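PDB 4D63: fiber KNOB domain from Avirulent turkey hemorrhagic enteritis virus, which forms the trimeric carboxy-terminal head of the turkey adenovirus 3 fibre and binds sialic acid, probably to attach the virus to host-cell glycans. Local coordinates for residues Ile98-Ala103 with Ile174-Val179. Numbering follows the deposited sequence.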
ATOM      1  N   ILE A  98     -15.579  -4.707  -5.097  1.00 36.23           N
ATOM      2  CA  ILE A  98     -15.459  -5.650  -6.217  1.00 37.85           C
ATOM      3  C   ILE A  98     -15.672  -7.068  -5.664  1.00 37.89           C
ATOM      4  O   ILE A  98     -14.902  -7.555  -4.848  1.00 37.03           O
ATOM      5  CB  ILE A  98     -14.100  -5.587  -6.928  1.00 37.31           C
ATOM      6  CG1 ILE A  98     -13.914  -4.210  -7.576  1.00 39.71           C
ATOM      7  CG2 ILE A  98     -14.012  -6.701  -7.973  1.00 36.38           C
ATOM      8  CD1 ILE A  98     -12.478  -3.925  -7.951  1.00 39.29           C
ATOM      9  N   GLU A  99     -16.710  -7.728  -6.119  1.00 36.95           N
ATOM     10  CA  GLU A  99     -17.116  -8.992  -5.545  1.00 40.85           C
ATOM     11  C   GLU A  99     -16.639 -10.129  -6.418  1.00 41.11           C
ATOM     12  O   GLU A  99     -16.984 -10.195  -7.583  1.00 38.82           O
ATOM     13  CB  GLU A  99     -18.640  -9.040  -5.425  1.00 45.78           C
ATOM     14  CG  GLU A  99     -19.203  -7.900  -4.591  1.00 47.62           C
ATOM     15  CD  GLU A  99     -20.713  -7.908  -4.525  1.00 58.42           C
ATOM     16  OE1 GLU A  99     -21.336  -8.200  -5.568  1.00 65.66           O
ATOM     17  OE2 GLU A  99     -21.271  -7.612  -3.440  1.00 60.57           O
ATOM     18  N   LEU A 100     -15.831 -11.012  -5.847  1.00 38.75           N
ATOM     19  CA  LEU A 100     -15.317 -12.160  -6.563  1.00 40.21           C
ATOM     20  C   LEU A 100     -15.764 -13.443  -5.865  1.00 41.11           C
ATOM     21  O   LEU A 100     -15.530 -13.622  -4.662  1.00 40.92           O
ATOM     22  CB  LEU A 100     -13.787 -12.071  -6.635  1.00 42.12           C
ATOM     23  CG  LEU A 100     -13.267 -10.865  -7.433  1.00 46.23           C
ATOM     24  CD1 LEU A 100     -11.785 -10.652  -7.145  1.00 47.36           C
ATOM     25  CD2 LEU A 100     -13.520 -11.049  -8.942  1.00 45.75           C
ATOM     26  N   ARG A 101     -16.435 -14.313  -6.609  1.00 43.36           N
ATOM     27  CA  ARG A 101     -16.997 -15.553  -6.062  1.00 45.68           C
ATOM     28  C   ARG A 101     -16.048 -16.702  -6.312  1.00 41.30           C
ATOM     29  O   ARG A 101     -15.117 -16.560  -7.088  1.00 39.06           O
ATOM     30  CB  ARG A 101     -18.344 -15.854  -6.729  1.00 54.30           C
ATOM     31  CG  ARG A 101     -19.362 -14.733  -6.571  1.00 64.25           C
ATOM     32  CD  ARG A 101     -20.807 -15.162  -6.801  1.00 71.74           C
ATOM     33  NE  ARG A 101     -21.621 -14.845  -5.619  1.00 79.32           N
ATOM     34  CZ  ARG A 101     -22.052 -15.734  -4.713  1.00 88.47           C
ATOM     35  NH1 ARG A 101     -21.804 -17.038  -4.827  1.00 95.54           N
ATOM     36  NH2 ARG A 101     -22.754 -15.315  -3.674  1.00 94.99           N
ATOM     37  N   SER A 102     -16.330 -17.843  -5.679  1.00 40.27           N
ATOM     38  CA  SER A 102     -15.582 -19.090  -5.818  1.00 43.97           C
ATOM     39  C   SER A 102     -15.337 -19.456  -7.259  1.00 41.88           C
ATOM     40  O   SER A 102     -14.240 -19.818  -7.619  1.00 38.54           O
ATOM     41  CB  SER A 102     -16.367 -20.281  -5.219  1.00 51.42           C
ATOM     42  OG  SER A 102     -16.721 -20.074  -3.865  1.00 55.70           O
ATOM     43  N   ALA A 103     -16.390 -19.379  -8.061  1.00 42.29           N
ATOM     44  CA  ALA A 103     -16.351 -19.765  -9.467  1.00 43.41           C
ATOM     45  C   ALA A 103     -15.406 -18.914 -10.355  1.00 45.07           C
ATOM     46  O   ALA A 103     -15.018 -19.367 -11.446  1.00 47.73           O
ATOM     47  CB  ALA A 103     -17.771 -19.740 -10.029  1.00 45.89           C
ATOM     48  N   ILE A 174     -14.988 -13.190  -1.966  1.00 29.86           N
ATOM     49  CA  ILE A 174     -14.068 -12.193  -1.492  1.00 33.19           C
ATOM     50  C   ILE A 174     -14.562 -10.870  -2.054  1.00 34.09           C
ATOM     51  O   ILE A 174     -14.764 -10.751  -3.277  1.00 34.89           O
ATOM     52  CB  ILE A 174     -12.635 -12.506  -1.995  1.00 34.26           C
ATOM     53  CG1 ILE A 174     -12.168 -13.838  -1.390  1.00 38.36           C
ATOM     54  CG2 ILE A 174     -11.661 -11.420  -1.621  1.00 33.52           C
ATOM     55  CD1 ILE A 174     -10.841 -14.343  -1.900  1.00 37.85           C
ATOM     56  N   LYS A 175     -14.751  -9.891  -1.174  1.00 32.40           N
ATOM     57  CA  LYS A 175     -15.023  -8.509  -1.577  1.00 35.34           C
ATOM     58  C   LYS A 175     -13.797  -7.611  -1.375  1.00 35.23           C
ATOM     59  O   LYS A 175     -13.239  -7.532  -0.270  1.00 33.50           O
ATOM     60  CB  LYS A 175     -16.143  -7.935  -0.737  1.00 40.78           C
ATOM     61  CG  LYS A 175     -17.474  -8.661  -0.829  1.00 43.52           C
ATOM     62  CD  LYS A 175     -18.545  -7.873  -0.079  1.00 48.34           C
ATOM     63  CE  LYS A 175     -19.879  -8.607  -0.086  1.00 55.35           C
ATOM     64  NZ  LYS A 175     -20.975  -7.744  -0.585  1.00 59.75           N
ATOM     65  N   ILE A 176     -13.344  -6.972  -2.443  1.00 33.31           N
ATOM     66  CA  ILE A 176     -12.296  -5.973  -2.346  1.00 31.19           C
ATOM     67  C   ILE A 176     -12.987  -4.646  -2.150  1.00 31.68           C
ATOM     68  O   ILE A 176     -13.678  -4.176  -3.040  1.00 28.28           O
ATOM     69  CB  ILE A 176     -11.414  -5.942  -3.603  1.00 32.39           C
ATOM     70  CG1 ILE A 176     -10.756  -7.306  -3.806  1.00 31.01           C
ATOM     71  CG2 ILE A 176     -10.353  -4.836  -3.500  1.00 31.01           C
ATOM     72  CD1 ILE A 176     -10.071  -7.426  -5.132  1.00 33.49           C
ATOM     73  N   LYS A 177     -12.783  -4.049  -0.974  1.00 32.25           N
ATOM     74  CA  LYS A 177     -13.474  -2.823  -0.551  1.00 37.52           C
ATOM     75  C   LYS A 177     -12.660  -1.548  -0.759  1.00 36.39           C
ATOM     76  O   LYS A 177     -13.141  -0.457  -0.474  1.00 37.23           O
ATOM     77  CB  LYS A 177     -13.766  -2.920   0.942  1.00 37.67           C
ATOM     78  CG  LYS A 177     -14.515  -4.165   1.303  1.00 43.23           C
ATOM     79  CD  LYS A 177     -15.957  -4.054   0.894  1.00 49.72           C
ATOM     80  CE  LYS A 177     -16.868  -4.642   1.959  1.00 56.10           C
ATOM     81  NZ  LYS A 177     -16.608  -4.058   3.307  1.00 57.30           N
ATOM     82  N   SER A 178     -11.414  -1.740  -1.186  1.00 35.23           N
ATOM     83  CA  SER A 178     -10.439  -0.702  -1.466  1.00 34.73           C
ATOM     84  C   SER A 178     -10.487  -0.280  -2.928  1.00 32.18           C
ATOM     85  O   SER A 178     -10.734  -1.109  -3.787  1.00 29.84           O
ATOM     86  CB  SER A 178      -9.027  -1.302  -1.288  1.00 37.20           C
ATOM     87  OG  SER A 178      -8.531  -1.058  -0.008  1.00 41.80           O
ATOM     88  N   VAL A 179     -10.142   0.979  -3.202  1.00 31.85           N
ATOM     89  CA  VAL A 179      -9.892   1.441  -4.562  1.00 30.17           C
ATOM     90  C   VAL A 179      -8.444   1.103  -4.951  1.00 28.14           C
ATOM     91  O   VAL A 179      -7.474   1.627  -4.357  1.00 29.94           O
ATOM     92  CB  VAL A 179     -10.119   2.966  -4.707  1.00 30.31           C
ATOM     93  CG1 VAL A 179      -9.903   3.390  -6.160  1.00 30.42           C
ATOM     94  CG2 VAL A 179     -11.515   3.328  -4.255  1.00 29.54           C
TER
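The carboxylate of Glu99 receives the ammonium of Lys175 at one oxygen, on the anti side and 18° out of the carboxylate plane, with Lys175 NZ 2.9 Å from Glu99 OE2 in a salt bridge. The two side chains run side by side in the same direction from a non-hydrogen-bonded pair whose CA atoms are 4.5 Å apart. Glu99 is extended beyond CG, whereas the lysine chain bends only at its last torsion (chi4 -127°), which turns NZ to the acid. Both residues are partly exposed, so the ion pair spans the more open face of the two strands.

Two antiparallel hydrogen-bonded pairs frame it. Ile98 and Ile176 exchange bonds of 2.9 Å in each direction, between N of one and O of the other. Leu100 N bonds to Ile174 O, and Ile174 N to Leu100 O, both at 2.8 Å. Between these pairs, Lys175 CA also offers a C-H contact to Ile98 O at 3.4 Å.

On the other face, Ile98, Leu100, Ile174 and Ile176 form a buried apolar surface turned to the interior of the head domain. Leu100 CD1 reaches diagonally past the direct register to Ile176 CD1, 4.2 Å away.

The contact is an antiparallel pairing of two strands far apart in sequence, at one edge of the chain's large antiparallel sheet. Strand 98-101 is outermost there, and strand 171-176 joins it to strand 129-137, where Lys175 bonds to Glu134 through the backbone. Leu133 of that strand packs against Ile174 and Ile176, while Ile98 touches Phe80 of strand 75-80.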